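Local coordinates for hypothetical signal peptide protein (Sinorhizobium meliloti, PDB 3PJY), which is of unknown function but belongs to the DUF192 family and may act as a transcription regulator, at residues D21-A27 with D46-D52; L70-F74 with A110-K114. All blocks are in the same frame, centred on the assembly; numbering follows the deposited sequence. Where two conformers were deposited one is given.

Contact 1: D21-A27 with D46-D52; sequences DLTVELA and DHGMLFD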
loop_
_atom_site.group_PDB
_atom_site.type_symbol
_atom_site.label_atom_id
_atom_site.label_comp_id
_atom_site.label_asym_id
_atom_site.label_seq_id
_atom_site.Cartn_x
_atom_site.Cartn_y
_atom_site.Cartn_z
ATOM N N ASP B 21 2.147 -0.609 -2.252
ATOM C CA ASP B 21 1.994 -1.381 -1.052
ATOM C C ASP B 21 1.906 -2.876 -1.294
ATOM O O ASP B 21 1.323 -3.342 -2.306
ATOM C CB ASP B 21 0.728 -0.956 -0.287
ATOM C CG ASP B 21 0.763 0.483 0.156
ATOM O OD1 ASP B 21 1.805 0.996 0.615
ATOM O OD2 ASP B 21 -0.283 1.125 0.098
ATOM N N LEU B 22 2.472 -3.607 -0.345
ATOM C CA LEU B 22 2.448 -5.047 -0.297
ATOM C C LEU B 22 2.069 -5.509 1.090
ATOM O O LEU B 22 2.294 -4.801 2.099
ATOM C CB LEU B 22 3.820 -5.674 -0.657
ATOM C CG LEU B 22 4.486 -5.232 -1.947
ATOM C CD1 LEU B 22 6.001 -5.595 -1.949
ATOM C CD2 LEU B 22 3.760 -5.845 -3.143
ATOM N N THR B 23 1.553 -6.729 1.171
ATOM C CA THR B 23 1.339 -7.396 2.459
ATOM C C THR B 23 2.318 -8.552 2.483
ATOM O O THR B 23 2.365 -9.349 1.552
ATOM C CB THR B 23 -0.044 -7.969 2.559
ATOM O OG1 THR B 23 -0.989 -6.899 2.535
ATOM C CG2 THR B 23 -0.188 -8.696 3.888
ATOM N N VAL B 24 3.133 -8.601 3.512
ATOM C CA VAL B 24 4.130 -9.636 3.643
ATOM C C VAL B 24 3.970 -10.441 4.912
ATOM O O VAL B 24 3.597 -9.897 5.971
ATOM C CB VAL B 24 5.565 -9.094 3.569
ATOM C CG1 VAL B 24 5.778 -8.466 2.135
ATOM C CG2 VAL B 24 5.890 -8.075 4.631
ATOM N N GLU B 25 4.262 -11.745 4.800
ATOM C CA GLU B 25 4.525 -12.585 5.963
ATOM C C GLU B 25 5.963 -12.439 6.369
ATOM O O GLU B 25 6.857 -12.451 5.506
ATOM C CB GLU B 25 4.218 -14.025 5.615
ATOM C CG GLU B 25 2.752 -14.323 5.490
ATOM C CD GLU B 25 2.543 -15.652 4.752
ATOM O OE1 GLU B 25 2.781 -15.693 3.536
ATOM O OE2 GLU B 25 2.141 -16.602 5.358
ATOM N N LEU B 26 6.201 -12.306 7.668
ATOM C CA LEU B 26 7.542 -12.136 8.196
ATOM C C LEU B 26 8.156 -13.464 8.617
ATOM O O LEU B 26 7.716 -14.051 9.601
ATOM C CB LEU B 26 7.507 -11.181 9.407
ATOM C CG LEU B 26 6.943 -9.789 9.172
ATOM C CD1 LEU B 26 6.923 -9.002 10.473
ATOM C CD2 LEU B 26 7.806 -9.040 8.109
ATOM N N ALA B 27 9.223 -13.876 7.930
ATOM C CA ALA B 27 9.950 -15.094 8.259
ATOM C C ALA B 27 11.114 -14.642 9.126
ATOM O O ALA B 27 12.098 -14.064 8.607
ATOM C CB ALA B 27 10.408 -15.817 7.014
ATOM N N ASP B 46 0.115 -8.873 -4.871
ATOM C CA ASP B 46 0.663 -7.898 -3.917
ATOM C C ASP B 46 1.037 -8.520 -2.550
ATOM O O ASP B 46 1.118 -7.786 -1.541
ATOM C CB ASP B 46 -0.273 -6.697 -3.753
ATOM C CG ASP B 46 -0.380 -5.854 -5.022
ATOM O OD1 ASP B 46 0.630 -5.645 -5.715
ATOM O OD2 ASP B 46 -1.526 -5.467 -5.364
ATOM N N HIS B 47 1.253 -9.832 -2.516
ATOM C CA HIS B 47 1.682 -10.521 -1.312
ATOM C C HIS B 47 3.058 -11.147 -1.520
ATOM O O HIS B 47 3.371 -11.661 -2.592
ATOM C CB HIS B 47 0.703 -11.605 -0.925
ATOM C CG HIS B 47 -0.538 -11.096 -0.261
ATOM N ND1 HIS B 47 -0.810 -11.330 1.075
ATOM C CD2 HIS B 47 -1.603 -10.411 -0.749
ATOM C CE1 HIS B 47 -1.985 -10.794 1.378
ATOM N NE2 HIS B 47 -2.483 -10.236 0.293
ATOM N N GLY B 48 3.844 -11.159 -0.451
ATOM C CA GLY B 48 5.158 -11.762 -0.470
ATOM C C GLY B 48 5.605 -12.209 0.893
ATOM O O GLY B 48 4.820 -12.207 1.853
HETATM N N MSE B 49 6.856 -12.635 0.953
HETATM C CA MSE B 49 7.442 -13.058 2.206
HETATM C C MSE B 49 8.720 -12.253 2.410
HETATM O O MSE B 49 9.578 -12.174 1.527
HETATM C CB MSE B 49 7.685 -14.554 2.205
HETATM C CG MSE B 49 8.311 -15.018 3.492
HETATM SE SE MSE B 49 8.287 -16.946 3.791
HETATM C CE MSE B 49 6.437 -17.161 4.205
ATOM N N LEU B 50 8.832 -11.668 3.594
ATOM C CA LEU B 50 9.965 -10.855 3.961
ATOM C C LEU B 50 10.770 -11.673 4.998
ATOM O O LEU B 50 10.309 -11.955 6.102
ATOM C CB LEU B 50 9.560 -9.525 4.572
ATOM C CG LEU B 50 10.689 -8.563 4.971
ATOM C CD1 LEU B 50 11.514 -8.159 3.736
ATOM C CD2 LEU B 50 10.079 -7.320 5.652
ATOM N N PHE B 51 11.964 -12.043 4.589
ATOM C CA PHE B 51 12.912 -12.813 5.396
ATOM C C PHE B 51 13.726 -11.812 6.195
ATOM O O PHE B 51 14.441 -10.970 5.619
ATOM C CB PHE B 51 13.819 -13.641 4.507
ATOM C CG PHE B 51 13.091 -14.711 3.726
ATOM C CD1 PHE B 51 12.337 -14.373 2.612
ATOM C CD2 PHE B 51 13.109 -16.050 4.123
ATOM C CE1 PHE B 51 11.600 -15.310 1.910
ATOM C CE2 PHE B 51 12.383 -17.005 3.384
ATOM C CZ PHE B 51 11.634 -16.657 2.310
ATOM N N ASP B 52 13.651 -11.883 7.518
ATOM C CA ASP B 52 14.340 -10.963 8.438
ATOM C C ASP B 52 15.409 -11.776 9.124
ATOM O O ASP B 52 15.126 -12.633 9.980
ATOM C CB ASP B 52 13.336 -10.416 9.442
ATOM C CG ASP B 52 13.967 -9.477 10.456
ATOM O OD1 ASP B 52 15.194 -9.370 10.501
ATOM O OD2 ASP B 52 13.227 -8.848 11.220
HETATM O O HOH W 1 0.737 -12.152 2.769
HETATM O O HOH W 2 2.142 -13.741 1.779
#

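Contact 2: L70-F74 with A110-K114; sequences LDMLF and AGTVK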
loop_
_atom_site.group_PDB
_atom_site.type_symbol
_atom_site.label_atom_id
_atom_site.label_comp_id
_atom_site.label_asym_id
_atom_site.label_seq_id
_atom_site.Cartn_x
_atom_site.Cartn_y
_atom_site.Cartn_z
ATOM N N LEU B 70 9.631 -17.068 -8.454
ATOM C CA LEU B 70 9.782 -15.892 -7.542
ATOM C C LEU B 70 10.783 -14.884 -8.077
ATOM O O LEU B 70 11.763 -15.252 -8.716
ATOM C CB LEU B 70 10.233 -16.324 -6.139
ATOM C CG LEU B 70 9.297 -17.265 -5.401
ATOM C CD1 LEU B 70 9.944 -17.700 -4.046
ATOM C CD2 LEU B 70 7.895 -16.621 -5.171
ATOM N N ASP B 71 10.558 -13.617 -7.735
ATOM C CA ASP B 71 11.579 -12.585 -7.774
ATOM C C ASP B 71 12.123 -12.395 -6.342
ATOM O O ASP B 71 11.358 -12.431 -5.356
ATOM C CB ASP B 71 11.008 -11.228 -8.221
ATOM C CG ASP B 71 10.636 -11.144 -9.680
ATOM O OD1 ASP B 71 10.955 -12.072 -10.477
ATOM O OD2 ASP B 71 10.008 -10.106 -10.055
HETATM N N MSE B 72 13.439 -12.254 -6.219
HETATM C CA MSE B 72 14.134 -12.084 -4.946
HETATM C C MSE B 72 14.779 -10.718 -4.872
HETATM O O MSE B 72 15.527 -10.338 -5.794
HETATM C CB MSE B 72 15.199 -13.182 -4.725
HETATM C CG MSE B 72 14.658 -14.519 -4.677
HETATM SE SE MSE B 72 16.175 -15.695 -4.420
HETATM C CE MSE B 72 15.165 -17.371 -4.247
ATOM N N LEU B 73 14.510 -9.955 -3.819
ATOM C CA LEU B 73 15.109 -8.646 -3.623
ATOM C C LEU B 73 15.956 -8.715 -2.336
ATOM O O LEU B 73 15.441 -9.070 -1.292
ATOM C CB LEU B 73 14.073 -7.535 -3.503
ATOM C CG LEU B 73 13.114 -7.307 -4.677
ATOM C CD1 LEU B 73 12.072 -8.416 -4.835
ATOM C CD2 LEU B 73 12.370 -5.994 -4.452
ATOM N N PHE B 74 17.245 -8.413 -2.461
ATOM C CA PHE B 74 18.221 -8.431 -1.354
ATOM C C PHE B 74 18.351 -7.031 -0.821
ATOM O O PHE B 74 18.685 -6.130 -1.579
ATOM C CB PHE B 74 19.535 -8.948 -1.911
ATOM C CG PHE B 74 19.473 -10.408 -2.309
ATOM C CD1 PHE B 74 19.731 -11.402 -1.376
ATOM C CD2 PHE B 74 19.182 -10.781 -3.582
ATOM C CE1 PHE B 74 19.686 -12.727 -1.722
ATOM C CE2 PHE B 74 19.109 -12.119 -3.926
ATOM C CZ PHE B 74 19.355 -13.093 -2.975
ATOM N N ALA B 110 7.247 -14.097 -9.318
ATOM C CA ALA B 110 8.046 -13.700 -10.480
ATOM C C ALA B 110 7.290 -12.746 -11.374
ATOM O O ALA B 110 6.073 -12.912 -11.620
ATOM C CB ALA B 110 8.548 -14.944 -11.276
ATOM N N GLY B 111 7.992 -11.730 -11.858
ATOM C CA GLY B 111 7.390 -10.696 -12.693
ATOM C C GLY B 111 6.956 -9.467 -11.921
ATOM O O GLY B 111 6.611 -8.447 -12.526
ATOM N N THR B 112 6.946 -9.565 -10.584
ATOM C CA THR B 112 6.504 -8.427 -9.755
ATOM C C THR B 112 7.419 -7.207 -9.881
ATOM O O THR B 112 6.934 -6.076 -9.965
ATOM C CB THR B 112 6.306 -8.803 -8.299
ATOM O OG1 THR B 112 5.393 -9.906 -8.223
ATOM C CG2 THR B 112 5.666 -7.633 -7.533
ATOM N N VAL B 113 8.718 -7.448 -9.938
ATOM C CA VAL B 113 9.691 -6.340 -10.074
ATOM C C VAL B 113 9.420 -5.548 -11.310
ATOM O O VAL B 113 9.319 -4.309 -11.274
ATOM C CB VAL B 113 11.138 -6.838 -9.965
ATOM C CG1 VAL B 113 12.181 -5.767 -10.423
ATOM C CG2 VAL B 113 11.398 -7.304 -8.504
ATOM N N LYS B 114 9.213 -6.261 -12.402
ATOM C CA LYS B 114 8.826 -5.569 -13.655
ATOM C C LYS B 114 7.489 -4.865 -13.593
ATOM O O LYS B 114 7.354 -3.710 -14.049
ATOM C CB LYS B 114 8.869 -6.541 -14.804
ATOM C CG LYS B 114 10.279 -6.867 -15.213
ATOM C CD LYS B 114 11.038 -5.695 -15.918
ATOM C CE LYS B 114 12.593 -5.905 -15.903
ATOM N NZ LYS B 114 13.255 -5.784 -14.521
HETATM O O HOH W 3 10.127 -9.069 -12.538
#

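Contact 1: D21-A27 with D46-D52
Strand 21-27 begins with D21, whose carboxylate turns away from strand 47-53 to H47 and T23 of the second subunit. At L22 the CA leans on D46 O (3.3 Å) while the side chain packs on L12 and L108. T23 N then donates to D46 O (2.9 Å), and G48 N to T23 O (3.1 Å); T23 CB lies over one face of the H47 ring, a CH-pi contact 3.9 Å from its centroid. V24 reaches L50 (CG2 to CB, 3.9 Å). E25 bonds through N to G48 O (3.0 Å) and accepts from L50 N at its O (2.9 Å); its carboxylate pairs with R40. L26 CD2 touches L50 CD2 at 3.8 Å. A27 closes the run, N to L50 O and O from D52 N, both 2.9 Å, with its CB against M49 SE (4.0 Å). Such parallel pairing of adjacent strands, joined through helix 30-35, is that of a beta-alpha-beta unit.

Contact 2: L70-F74 with A110-K114
D71 directs its carboxylate over the turn A110-G111 and into the first residues of helix 112-116, and it accounts for most of the polar chemistry here. The firmest bond runs from V113 N to D71 OD2 (3.0 Å, nearly straight at 167°). G111 N adds two weak bonds, 3.3 Å to D71 OD1 and 3.2 Å to D71 OD2, so that the carboxylate straddles this amide. T112 N is just as near to D71 OD2, at 3.2 Å, but its angle is too poor for a hydrogen bond. A water extends the pattern by one residue, donating to D71 OD2 (2.7 Å) and accepting from K114 N (3.0 Å). Amides at the start of a helix have no carbonyl of an earlier turn to bind, and a carboxylate supplied from a strand distant in sequence meets that need, although G111 itself holds the N-cap position. The backbone of G111, at phi 95° and psi -12°, would jam a CB against the carbonyl O of A110, which explains the glycine.

Beyond this polar centre, L73 CD1 meets V113 CG2 at 3.9 Å in an apolar contact; at the other end the backbones come close, L70 CA lying 3.6 Å from A110 N, whereas the side chain of L70 starts away from the turn and packs on M63 and E107. Strand 70-75 runs between strands 81-88 and 102-109 in the large mixed sheet; D71 OD1 also accepts from N87 N of the former, while helix 112-116 follows the latter after the short turn A110-G111, with V113 resting beside E86.

Both contacts reach the same mixed sheet, their centres about 12 Å apart and their nearest atoms about 5 Å apart without touching. Strand 102-109 lies between strands 47-53 and 70-75 and so bridges the two sites: it pairs with both and runs on into the turn of contact 2. Contact 1 is the larger, 648 Å² against 258 Å², and only partly buried, with H47 exposed and D21 reaching the second subunit; contact 2 is buried and meets no other chain. Their chemistry differs accordingly. Regular backbone-to-backbone bonds join neighbouring strands in 21-27/46-52, whereas in 70-74/110-114 one acidic side chain binds the backbone at a helix start.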